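PDB 4R12: nicastrin, which probably serves as an essential subunit of the gamma-secretase complex, which cleaves integral membrane proteins such as Notch receptors within the membrane. Local coordinates for residues C192-G197 with N547-G552; S238-T243 with N326-A331; T426-V431 with I450-I455. All blocks are in the same frame, centred on the assembly; numbering follows the deposited sequence.

Contact 1: C192-G197 with N547-G552; sequences CEPVGG and NALSLG
Gly197 and Ala548 form an antiparallel hydrogen-bonded bridge, a buried backbone contact between strand 192-203 and strand 542-548, two pieces of chain some 350 residues apart; strand 192-203 also pairs with strands 262-268 and 572-575. Their CA atoms stand 5.1 Å from each other, and each residue both gives and accepts a bond. Gly197 N donates to Ala548 O over 2.9 Å in a nearly straight bond (163°), while Ala548 N returns one to Gly197 O that is shorter, at 2.7 Å, but more bent (150°). The methyl of Ala548 lies beside this bonded pair, its CB 3.5 Å from Gly197 O. One residue back, Gly196 CA comes within 3.3 Å of Ala548 O; a side chain at Gly196 would run into that oxygen, which explains how the strands can approach so closely.

Beyond the bridge the backbones diverge, and other contacts span the gap. A water takes the place of a direct bond, donating to Val195 O over 2.7 Å and accepting from Ser550 N over 2.9 Å. Nearby, Leu549 CD1 reaches the ring of Pro194, meeting CB at 3.6 Å. Trp562 of strand 561-564 packs against both residues, so this small apolar patch is shared by three parts of the chain. Ser550 OG accepts from Gly552 N, closing an ST turn, and is also hydrogen-bonded to Pro570 O. At the far end of 192-197, Cys192 is tied to Cys186 by a disulfide.

The contact thus depends chiefly on backbone polarity: buried peptide groups satisfy one another directly at the bridge and through water where the two chain segments part, with just one apolar side-chain pair between the segments.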
# COMPACT_ATOMS: atom_id res chain seq x y z
N CYS A 192 -5.95 20.03 -5.03
CA CYS A 192 -5.61 18.76 -4.41
C CYS A 192 -6.80 17.80 -4.45
O CYS A 192 -7.91 18.20 -4.78
CB CYS A 192 -5.15 18.96 -2.96
SG CYS A 192 -6.43 19.55 -1.87
N GLU A 193 -6.55 16.52 -4.15
CA GLU A 193 -7.60 15.51 -4.13
C GLU A 193 -7.43 14.60 -2.92
O GLU A 193 -6.31 14.40 -2.44
CB GLU A 193 -7.59 14.66 -5.41
CG GLU A 193 -7.60 15.45 -6.72
CD GLU A 193 -8.93 16.12 -6.99
OE1 GLU A 193 -9.91 15.85 -6.25
OE2 GLU A 193 -9.01 16.92 -7.95
N PRO A 194 -8.54 14.05 -2.40
CA PRO A 194 -8.47 13.12 -1.28
C PRO A 194 -7.57 11.92 -1.58
O PRO A 194 -7.60 11.40 -2.69
CB PRO A 194 -9.92 12.67 -1.08
CG PRO A 194 -10.73 13.82 -1.62
CD PRO A 194 -9.94 14.30 -2.81
N VAL A 195 -6.77 11.52 -0.60
CA VAL A 195 -5.99 10.30 -0.73
C VAL A 195 -6.93 9.13 -0.58
O VAL A 195 -7.60 9.00 0.45
CB VAL A 195 -4.86 10.23 0.32
CG1 VAL A 195 -4.14 8.87 0.25
CG2 VAL A 195 -3.89 11.35 0.09
N GLY A 196 -7.00 8.28 -1.59
CA GLY A 196 -7.91 7.15 -1.53
C GLY A 196 -7.82 6.30 -2.77
O GLY A 196 -6.87 6.41 -3.54
N GLY A 197 -8.81 5.45 -2.98
CA GLY A 197 -8.80 4.60 -4.17
C GLY A 197 -9.89 3.56 -4.14
O GLY A 197 -10.96 3.81 -3.59
N ASN A 547 -15.24 1.73 -3.23
CA ASN A 547 -14.62 2.99 -2.81
C ASN A 547 -13.84 2.88 -1.50
O ASN A 547 -14.33 2.30 -0.53
CB ASN A 547 -15.68 4.08 -2.61
CG ASN A 547 -16.27 4.61 -3.91
OD1 ASN A 547 -15.75 4.38 -5.01
ND2 ASN A 547 -17.35 5.36 -3.78
N ALA A 548 -12.64 3.45 -1.48
CA ALA A 548 -11.86 3.59 -0.26
C ALA A 548 -11.55 5.07 -0.10
O ALA A 548 -10.69 5.61 -0.80
CB ALA A 548 -10.59 2.75 -0.32
N LEU A 549 -12.28 5.71 0.81
CA LEU A 549 -12.34 7.17 0.91
C LEU A 549 -12.80 7.55 2.30
O LEU A 549 -13.72 6.95 2.85
CB LEU A 549 -13.29 7.76 -0.15
CG LEU A 549 -13.58 9.27 -0.13
CD1 LEU A 549 -12.35 10.06 -0.54
CD2 LEU A 549 -14.76 9.64 -1.04
N SER A 550 -12.15 8.56 2.87
CA SER A 550 -12.49 9.01 4.21
C SER A 550 -13.95 9.41 4.29
O SER A 550 -14.49 9.99 3.35
CB SER A 550 -11.62 10.20 4.62
OG SER A 550 -11.98 10.67 5.91
N LEU A 551 -14.60 9.08 5.40
CA LEU A 551 -15.98 9.51 5.62
C LEU A 551 -16.05 11.01 5.96
O LEU A 551 -17.14 11.59 6.05
CB LEU A 551 -16.62 8.69 6.74
CG LEU A 551 -16.82 7.19 6.45
CD1 LEU A 551 -17.42 6.51 7.68
CD2 LEU A 551 -17.71 6.98 5.24
N GLY A 552 -14.89 11.63 6.14
CA GLY A 552 -14.82 13.04 6.47
C GLY A 552 -15.05 13.97 5.29
O GLY A 552 -15.21 15.18 5.48
O HOH W 1 -9.74 9.81 1.91

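Contact 2: S238-T243 with N326-A331; sequences SFATVT and NQIGRA
Phe239 and Gly329 meet in a CH-pi contact, the flat ring lying against bare backbone. Gly329 CA sits over the middle of one ring face, 3.4 Å from the centroid and 8° off the ring normal. Phe239 CG is anti to the backbone N (chi1 -175°), which places CG on the loop side, 3.5 Å from Gly329 CA. A side chain on Gly329 would collide with the ring at CG, so glycine suits this close approach.

Van der Waals contacts converge on Ile328. Its CG1 touches Phe239 CD1 at 3.8 Å and Ala240 CB at 4.0 Å, and its CD1 meets Thr243 tip to tip, 3.9 Å from OG1 and nearly as close to CG2.

No direct hydrogen bond joins 238-243 to 326-331, but a water accepts from both Ala240 N, at 3.1 Å, and Ile328 N, at 3.2 Å. Asp235 OD1, earlier in the same helix, accepts directly from Gly329 N. Within the helix, Thr243 OG1 donates to Phe239 O over 2.9 Å from above the carbonyl plane, and the same oxygen accepts from Thr243 N.

The loop follows strand 319-325 in the nicastrin large lobe and lies against helix 234-252. Around it, Leu219 of strand 214-220 packs on Ala240, Ile430 of helix 427-441 on Thr243 and Ile328, and Tyr459 of helix 452-463 on Phe239.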
# COMPACT_ATOMS: atom_id res chain seq x y z
N SER A 238 3.07 -6.05 0.56
CA SER A 238 3.00 -6.78 -0.70
C SER A 238 3.40 -8.26 -0.57
O SER A 238 2.94 -9.09 -1.36
CB SER A 238 3.85 -6.06 -1.76
OG SER A 238 5.22 -6.05 -1.43
N PHE A 239 4.21 -8.61 0.43
CA PHE A 239 4.44 -10.05 0.67
C PHE A 239 3.10 -10.73 0.96
O PHE A 239 2.77 -11.75 0.33
CB PHE A 239 5.45 -10.27 1.81
CG PHE A 239 5.84 -11.73 2.04
CD1 PHE A 239 4.98 -12.60 2.71
CD2 PHE A 239 7.09 -12.20 1.65
CE1 PHE A 239 5.36 -13.93 2.95
CE2 PHE A 239 7.46 -13.51 1.90
CZ PHE A 239 6.60 -14.38 2.54
N ALA A 240 2.32 -10.17 1.89
CA ALA A 240 0.98 -10.68 2.18
C ALA A 240 0.04 -10.63 0.97
O ALA A 240 -0.74 -11.56 0.75
CB ALA A 240 0.35 -9.92 3.38
N THR A 241 0.12 -9.57 0.18
CA THR A 241 -0.71 -9.51 -1.03
C THR A 241 -0.41 -10.68 -1.97
O THR A 241 -1.34 -11.33 -2.48
CB THR A 241 -0.50 -8.18 -1.77
OG1 THR A 241 -0.80 -7.10 -0.88
CG2 THR A 241 -1.40 -8.11 -3.00
N VAL A 242 0.87 -10.96 -2.20
CA VAL A 242 1.26 -12.12 -3.01
C VAL A 242 0.76 -13.42 -2.40
O VAL A 242 0.25 -14.33 -3.09
CB VAL A 242 2.80 -12.19 -3.15
CG1 VAL A 242 3.23 -13.50 -3.78
CG2 VAL A 242 3.30 -11.01 -3.98
N THR A 243 0.92 -13.51 -1.08
CA THR A 243 0.49 -14.68 -0.33
C THR A 243 -0.99 -14.95 -0.54
O THR A 243 -1.38 -16.05 -0.94
CB THR A 243 0.75 -14.49 1.19
OG1 THR A 243 2.16 -14.36 1.42
CG2 THR A 243 0.22 -15.71 1.97
N ASN A 326 -1.04 -9.27 8.20
CA ASN A 326 -0.50 -7.94 8.41
C ASN A 326 0.96 -7.97 8.80
O ASN A 326 1.31 -8.03 10.00
CB ASN A 326 -1.33 -7.20 9.47
CG ASN A 326 -1.14 -5.69 9.38
OD1 ASN A 326 -0.02 -5.20 9.48
ND2 ASN A 326 -2.23 -4.96 9.14
N GLN A 327 1.81 -7.90 7.76
CA GLN A 327 3.27 -8.09 7.80
C GLN A 327 3.65 -9.53 8.17
O GLN A 327 3.81 -9.86 9.36
CB GLN A 327 3.93 -7.08 8.76
CG GLN A 327 3.55 -5.62 8.45
CD GLN A 327 4.53 -4.62 9.05
OE1 GLN A 327 5.49 -4.20 8.40
NE2 GLN A 327 4.31 -4.26 10.31
N ILE A 328 3.81 -10.38 7.16
CA ILE A 328 4.06 -11.80 7.41
C ILE A 328 5.28 -12.34 6.66
O ILE A 328 5.50 -13.57 6.60
CB ILE A 328 2.81 -12.66 7.05
CG1 ILE A 328 2.45 -12.53 5.57
CG2 ILE A 328 1.62 -12.28 7.95
CD1 ILE A 328 1.37 -13.54 5.12
N GLY A 329 6.09 -11.43 6.13
CA GLY A 329 7.22 -11.80 5.28
C GLY A 329 8.57 -11.80 5.97
O GLY A 329 9.61 -12.12 5.37
N ARG A 330 8.57 -11.46 7.25
CA ARG A 330 9.80 -11.56 8.03
C ARG A 330 9.61 -12.38 9.28
O ARG A 330 10.01 -11.94 10.36
CB ARG A 330 10.32 -10.19 8.43
CG ARG A 330 11.15 -9.54 7.38
CD ARG A 330 11.70 -8.21 7.86
NE ARG A 330 12.88 -8.34 8.70
CZ ARG A 330 14.12 -8.42 8.24
NH1 ARG A 330 14.36 -8.44 6.94
NH2 ARG A 330 15.13 -8.51 9.10
N ALA A 331 9.03 -13.56 9.15
CA ALA A 331 8.90 -14.46 10.28
C ALA A 331 10.28 -14.64 10.93
O ALA A 331 11.31 -14.68 10.24
CB ALA A 331 8.32 -15.79 9.84
O HOH W 2 3.33 -8.71 4.45

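Contact 3: T426-V431 with I450-I455; sequences TLNDIV and IDKNFI
The amide of Asn428 is packed by three side chains of the segment 450-455. Over one face, Ile450 CD1 stands 3.7 Å from CG, and Lys452 CE lies over the same face at the nitrogen end, 3.9 Å from ND2; both chains cross Asn428 at about a right angle. At the oxygen end, OD1 meets Ile455 CD1 and CG2, each at 3.7 Å. The Asp451 carboxylate caps the second helix: its OD1, met from above the plane, accepts from Phe454 N over 3.0 Å, with Asp451 at the N-cap position.

Deeper in, the contact is wholly apolar. Leu427 CD2 touches Ile455 CG2 at 3.5 Å as the two chains slide past each other, and Val431 CG1 rests 3.9 Å from Ile450 CG2. An alanine in place of Asn428 would keep the CB contact with Ile450 CD1 but would probably leave a gap where the amide meets Ile450 CD1, Lys452 CE and Ile455.

This is the packing of consecutive helices, 427-441 and 452-463, joined by a connecting segment that returns the chain so that Ile450 and the capped first turn of the second helix rest against the start of the first.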
# COMPACT_ATOMS: atom_id res chain seq x y z
N THR A 426 10.07 -18.56 2.94
CA THR A 426 8.91 -18.94 3.77
C THR A 426 7.59 -18.90 3.01
O THR A 426 6.57 -19.36 3.52
CB THR A 426 8.75 -18.03 5.03
OG1 THR A 426 8.51 -16.67 4.62
CG2 THR A 426 9.98 -18.09 5.94
N LEU A 427 7.59 -18.35 1.80
CA LEU A 427 6.33 -18.09 1.10
C LEU A 427 5.51 -19.36 0.80
O LEU A 427 4.31 -19.39 1.05
CB LEU A 427 6.61 -17.31 -0.20
CG LEU A 427 5.40 -16.92 -1.05
CD1 LEU A 427 4.39 -16.14 -0.24
CD2 LEU A 427 5.91 -16.08 -2.24
N ASN A 428 6.15 -20.40 0.27
CA ASN A 428 5.43 -21.63 -0.06
C ASN A 428 4.71 -22.22 1.16
O ASN A 428 3.52 -22.55 1.11
CB ASN A 428 6.40 -22.66 -0.64
CG ASN A 428 6.81 -22.35 -2.08
OD1 ASN A 428 6.37 -21.37 -2.68
ND2 ASN A 428 7.67 -23.20 -2.64
N ASP A 429 5.45 -22.33 2.27
CA ASP A 429 4.90 -22.81 3.53
C ASP A 429 3.72 -21.97 4.00
O ASP A 429 2.68 -22.52 4.38
CB ASP A 429 5.99 -22.85 4.61
CG ASP A 429 6.81 -24.14 4.57
OD1 ASP A 429 6.38 -25.07 3.86
OD2 ASP A 429 7.85 -24.22 5.25
N ILE A 430 3.86 -20.64 3.97
CA ILE A 430 2.77 -19.78 4.41
C ILE A 430 1.54 -19.94 3.50
O ILE A 430 0.41 -20.04 4.00
CB ILE A 430 3.25 -18.30 4.48
CG1 ILE A 430 4.30 -18.16 5.60
CG2 ILE A 430 2.07 -17.35 4.74
CD1 ILE A 430 5.00 -16.79 5.67
N VAL A 431 1.75 -20.00 2.17
CA VAL A 431 0.62 -20.21 1.27
C VAL A 431 -0.05 -21.56 1.53
O VAL A 431 -1.28 -21.66 1.62
CB VAL A 431 1.04 -20.13 -0.21
CG1 VAL A 431 -0.14 -20.45 -1.13
CG2 VAL A 431 1.59 -18.73 -0.52
N ILE A 450 -0.20 -26.26 -3.58
CA ILE A 450 -0.03 -24.84 -3.89
C ILE A 450 0.39 -24.65 -5.35
O ILE A 450 1.04 -25.51 -5.93
CB ILE A 450 0.98 -24.14 -2.97
CG1 ILE A 450 2.38 -24.74 -3.12
CG2 ILE A 450 0.52 -24.24 -1.52
CD1 ILE A 450 3.45 -23.95 -2.36
N ASP A 451 0.01 -23.53 -5.94
CA ASP A 451 0.33 -23.29 -7.33
C ASP A 451 1.69 -22.58 -7.39
O ASP A 451 1.77 -21.36 -7.35
CB ASP A 451 -0.78 -22.46 -7.99
CG ASP A 451 -0.62 -22.35 -9.49
OD1 ASP A 451 0.53 -22.39 -9.98
OD2 ASP A 451 -1.64 -22.19 -10.19
N LYS A 452 2.75 -23.38 -7.52
CA LYS A 452 4.11 -22.85 -7.46
C LYS A 452 4.43 -22.03 -8.69
O LYS A 452 5.17 -21.07 -8.59
CB LYS A 452 5.12 -23.98 -7.29
CG LYS A 452 5.09 -24.61 -5.89
CD LYS A 452 6.16 -25.69 -5.74
CE LYS A 452 6.10 -26.31 -4.33
NZ LYS A 452 7.08 -27.41 -4.18
N ASN A 453 3.88 -22.40 -9.84
CA ASN A 453 4.13 -21.63 -11.06
C ASN A 453 3.64 -20.19 -10.87
O ASN A 453 4.33 -19.23 -11.19
CB ASN A 453 3.46 -22.27 -12.28
CG ASN A 453 3.80 -21.55 -13.59
OD1 ASN A 453 4.86 -21.77 -14.18
ND2 ASN A 453 2.90 -20.68 -14.05
N PHE A 454 2.43 -20.06 -10.33
CA PHE A 454 1.84 -18.76 -10.05
C PHE A 454 2.63 -17.96 -8.99
O PHE A 454 2.91 -16.76 -9.16
CB PHE A 454 0.38 -18.96 -9.60
CG PHE A 454 -0.35 -17.69 -9.28
CD1 PHE A 454 -1.04 -17.01 -10.28
CD2 PHE A 454 -0.40 -17.20 -7.98
CE1 PHE A 454 -1.73 -15.85 -9.99
CE2 PHE A 454 -1.09 -16.04 -7.68
CZ PHE A 454 -1.77 -15.37 -8.68
N ILE A 455 2.99 -18.63 -7.89
CA ILE A 455 3.81 -18.00 -6.83
C ILE A 455 5.11 -17.43 -7.41
O ILE A 455 5.47 -16.27 -7.16
CB ILE A 455 4.13 -19.04 -5.68
CG1 ILE A 455 2.87 -19.39 -4.88
CG2 ILE A 455 5.22 -18.50 -4.74
CD1 ILE A 455 3.00 -20.65 -3.98

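How the contacts relate
Contacts 1 and 2 are buried, whereas contact 3 is partly open, with Lys452 at its exposed margin. Contacts 2 and 3 form one continuous packed region: their centres are 12 Å apart, and helix 427-441 belongs to contact 3 while also covering Thr243 and Ile328 of contact 2. There Thr243 OG1 lies 3.3 Å from Leu427 CD1. Contact 1 stands apart, about 14 Å from contact 2 and 21 Å from contact 3 between nearest atoms, although its chain loop encloses both. The chemistry follows the elements joined: backbone hydrogen bonds, extended by one water, in contact 1, a glycine CH-pi contact and a bridging water between helix and loop in contact 2, and side-chain packing between helices in contact 3.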